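Local coordinates for protein homoserine O-acetyltransferase (PDB 3I1I) that probably transfers an acetyl group from acetyl-CoA to the hydroxyl of homoserine, an early step towards methionine, at residues 14-20 / 130-135. Residues are numbered along the deposited sequence; the frame is centred on the assembly and turned at random.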
loop_
_atom_site.group_PDB
_atom_site.type_symbol
_atom_site.label_atom_id
_atom_site.label_comp_id
_atom_site.label_asym_id
_atom_site.label_seq_id
_atom_site.Cartn_x
_atom_site.Cartn_y
_atom_site.Cartn_z
ATOM N N LEU A 14 -22.771 -27.263 7.900
ATOM C CA LEU A 14 -22.849 -27.472 9.345
ATOM C C LEU A 14 -23.885 -26.498 9.890
ATOM O O LEU A 14 -23.908 -25.322 9.551
ATOM C CB LEU A 14 -21.512 -27.285 10.019
ATOM C CG LEU A 14 -20.428 -28.316 9.656
ATOM C CD1 LEU A 14 -19.039 -27.771 10.035
ATOM C CD2 LEU A 14 -20.651 -29.693 10.332
ATOM N N LYS A 15 -24.791 -27.034 10.689
ATOM C CA LYS A 15 -25.902 -26.268 11.204
ATOM C C LYS A 15 -25.379 -25.270 12.219
ATOM O O LYS A 15 -25.901 -24.166 12.332
ATOM C CB LYS A 15 -26.936 -27.188 11.850
ATOM C CG LYS A 15 -27.823 -27.932 10.871
ATOM C CD LYS A 15 -28.744 -28.860 11.615
ATOM C CE LYS A 15 -29.840 -29.452 10.746
ATOM N NZ LYS A 15 -30.316 -30.731 11.386
ATOM N N GLU A 16 -24.373 -25.697 12.967
ATOM C CA GLU A 16 -23.640 -24.819 13.838
ATOM C C GLU A 16 -22.170 -25.207 13.825
ATOM O O GLU A 16 -21.835 -26.375 14.051
ATOM C CB GLU A 16 -24.156 -24.921 15.283
ATOM C CG GLU A 16 -25.598 -24.444 15.532
ATOM C CD GLU A 16 -25.876 -22.999 15.083
ATOM O OE1 GLU A 16 -24.936 -22.187 14.919
ATOM O OE2 GLU A 16 -27.072 -22.689 14.889
ATOM N N TYR A 17 -21.298 -24.234 13.569
ATOM C CA TYR A 17 -19.877 -24.418 13.743
ATOM C C TYR A 17 -19.327 -23.381 14.757
ATOM O O TYR A 17 -19.631 -22.195 14.693
ATOM C CB TYR A 17 -19.148 -24.346 12.392
ATOM C CG TYR A 17 -17.660 -24.255 12.577
ATOM C CD1 TYR A 17 -16.941 -25.348 13.022
ATOM C CD2 TYR A 17 -16.993 -23.053 12.404
ATOM C CE1 TYR A 17 -15.584 -25.265 13.238
ATOM C CE2 TYR A 17 -15.632 -22.949 12.631
ATOM C CZ TYR A 17 -14.927 -24.056 13.047
ATOM O OH TYR A 17 -13.583 -23.967 13.312
ATOM N N THR A 18 -18.516 -23.836 15.701
ATOM C CA THR A 18 -17.883 -22.926 16.640
ATOM C C THR A 18 -16.461 -22.579 16.212
ATOM O O THR A 18 -15.582 -23.438 16.126
ATOM C CB THR A 18 -17.897 -23.501 18.059
ATOM O OG1 THR A 18 -19.266 -23.728 18.439
ATOM C CG2 THR A 18 -17.219 -22.533 19.058
ATOM N N PHE A 19 -16.256 -21.303 15.939
ATOM C CA PHE A 19 -14.958 -20.790 15.500
ATOM C C PHE A 19 -13.974 -20.787 16.681
ATOM O O PHE A 19 -14.379 -20.799 17.886
ATOM C CB PHE A 19 -15.108 -19.359 14.948
ATOM C CG PHE A 19 -15.731 -19.280 13.584
ATOM C CD1 PHE A 19 -14.987 -18.850 12.504
ATOM C CD2 PHE A 19 -17.069 -19.624 13.378
ATOM C CE1 PHE A 19 -15.562 -18.756 11.226
ATOM C CE2 PHE A 19 -17.665 -19.528 12.102
ATOM C CZ PHE A 19 -16.900 -19.111 11.024
ATOM N N GLU A 20 -12.691 -20.729 16.343
ATOM C CA GLU A 20 -11.636 -20.730 17.343
ATOM C C GLU A 20 -11.790 -19.578 18.349
ATOM O O GLU A 20 -11.403 -19.706 19.510
ATOM C CB GLU A 20 -10.269 -20.693 16.656
ATOM C CG GLU A 20 -9.902 -22.040 15.971
ATOM C CD GLU A 20 -9.714 -23.195 16.984
ATOM O OE1 GLU A 20 -9.217 -22.921 18.110
ATOM O OE2 GLU A 20 -10.051 -24.371 16.656
ATOM N N LEU A 130 -6.877 -22.420 10.849
ATOM C CA LEU A 130 -7.242 -23.550 11.689
ATOM C C LEU A 130 -8.766 -23.786 11.630
ATOM O O LEU A 130 -9.211 -24.952 11.561
ATOM C CB LEU A 130 -6.739 -23.377 13.093
ATOM C CG LEU A 130 -7.150 -24.440 14.111
ATOM C CD1 LEU A 130 -6.904 -25.849 13.591
ATOM C CD2 LEU A 130 -6.393 -24.147 15.452
ATOM N N ASP A 131 -9.554 -22.709 11.592
ATOM C CA ASP A 131 -11.015 -22.857 11.406
ATOM C C ASP A 131 -11.338 -23.616 10.134
ATOM O O ASP A 131 -12.187 -24.505 10.155
ATOM C CB ASP A 131 -11.717 -21.523 11.387
ATOM C CG ASP A 131 -11.759 -20.876 12.758
ATOM O OD1 ASP A 131 -12.222 -21.560 13.685
ATOM O OD2 ASP A 131 -11.329 -19.705 12.919
ATOM N N VAL A 132 -10.602 -23.330 9.053
ATOM C CA VAL A 132 -10.817 -24.018 7.800
ATOM C C VAL A 132 -10.467 -25.535 7.909
ATOM O O VAL A 132 -11.214 -26.393 7.418
ATOM C CB VAL A 132 -10.091 -23.325 6.618
ATOM C CG1 VAL A 132 -10.137 -24.198 5.364
ATOM C CG2 VAL A 132 -10.695 -21.888 6.359
ATOM N N ALA A 133 -9.363 -25.840 8.573
ATOM C CA ALA A 133 -8.937 -27.199 8.811
ATOM C C ALA A 133 -10.000 -27.943 9.677
ATOM O O ALA A 133 -10.320 -29.098 9.409
ATOM C CB ALA A 133 -7.547 -27.198 9.490
ATOM N N ARG A 134 -10.571 -27.283 10.682
ATOM C CA ARG A 134 -11.591 -27.945 11.508
ATOM C C ARG A 134 -12.853 -28.267 10.694
ATOM O O ARG A 134 -13.415 -29.348 10.834
ATOM C CB ARG A 134 -11.959 -27.126 12.737
ATOM C CG ARG A 134 -10.744 -26.762 13.635
ATOM C CD ARG A 134 -10.985 -27.255 15.022
ATOM N NE ARG A 134 -9.969 -26.869 16.017
ATOM C CZ ARG A 134 -8.979 -27.657 16.455
ATOM N NH1 ARG A 134 -8.788 -28.903 15.975
ATOM N NH2 ARG A 134 -8.158 -27.181 17.381
HETATM N N MSE A 135 -13.262 -27.355 9.815
HETATM C CA MSE A 135 -14.391 -27.625 8.973
HETATM C C MSE A 135 -14.106 -28.762 8.003
HETATM O O MSE A 135 -14.897 -29.676 7.912
HETATM C CB MSE A 135 -14.813 -26.390 8.226
HETATM C CG MSE A 135 -15.557 -25.430 9.120
HETATM SE SE MSE A 135 -15.738 -23.722 8.214
HETATM C CE MSE A 135 -16.639 -24.359 6.579
#
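Asp131 OD1 is gripped by two hydrogen bonds from the 14-20 segment. Tyr17 OH donates to the anti lone pair of Asp131 OD1 at 2.8 Å, reaching the oxygen near the plane of the phenol ring, which stands almost perpendicular to the carboxylate (86°). The backbone N of Glu20 uses the syn lone pair of Asp131 OD1, also at 2.8 Å, just beyond the end of the strand. The other oxygen, OD2, accepts from the backbone N of Thr128, so both carboxylate oxygens of this buried group are engaged and its rotation is fixed. In one of two modelled Glu20 conformers, and so less certain than the Asp131 bonds, Arg134 NE donates to Glu20 OE2 in a salt bridge of 2.6 Å, in the guanidinium plane and nearly straight (167°). A kink in the same conformer (chi2 -65°) sets its carboxylate against Leu130, with Glu20 CD 3.8 Å from Leu130 CD2. Apolar packing centres on selenomethionine Met135. Met135 CG sits over the middle of one Tyr17 ring face, 4.0 Å from the centroid, as a CH-pi contact, with SE farther off above the same face in a Met-aromatic contact; Leu14 CD1 packs against Met135 CG at 4.3 Å. Consistent with the alpha/beta hydrolase fold, these contacts join edge strand 10-18 of the central mixed sheet, antiparallel to strand 24-34, to helix 129-142, whose Leu130, Ala133 and Arg134 pack on helix 156-167.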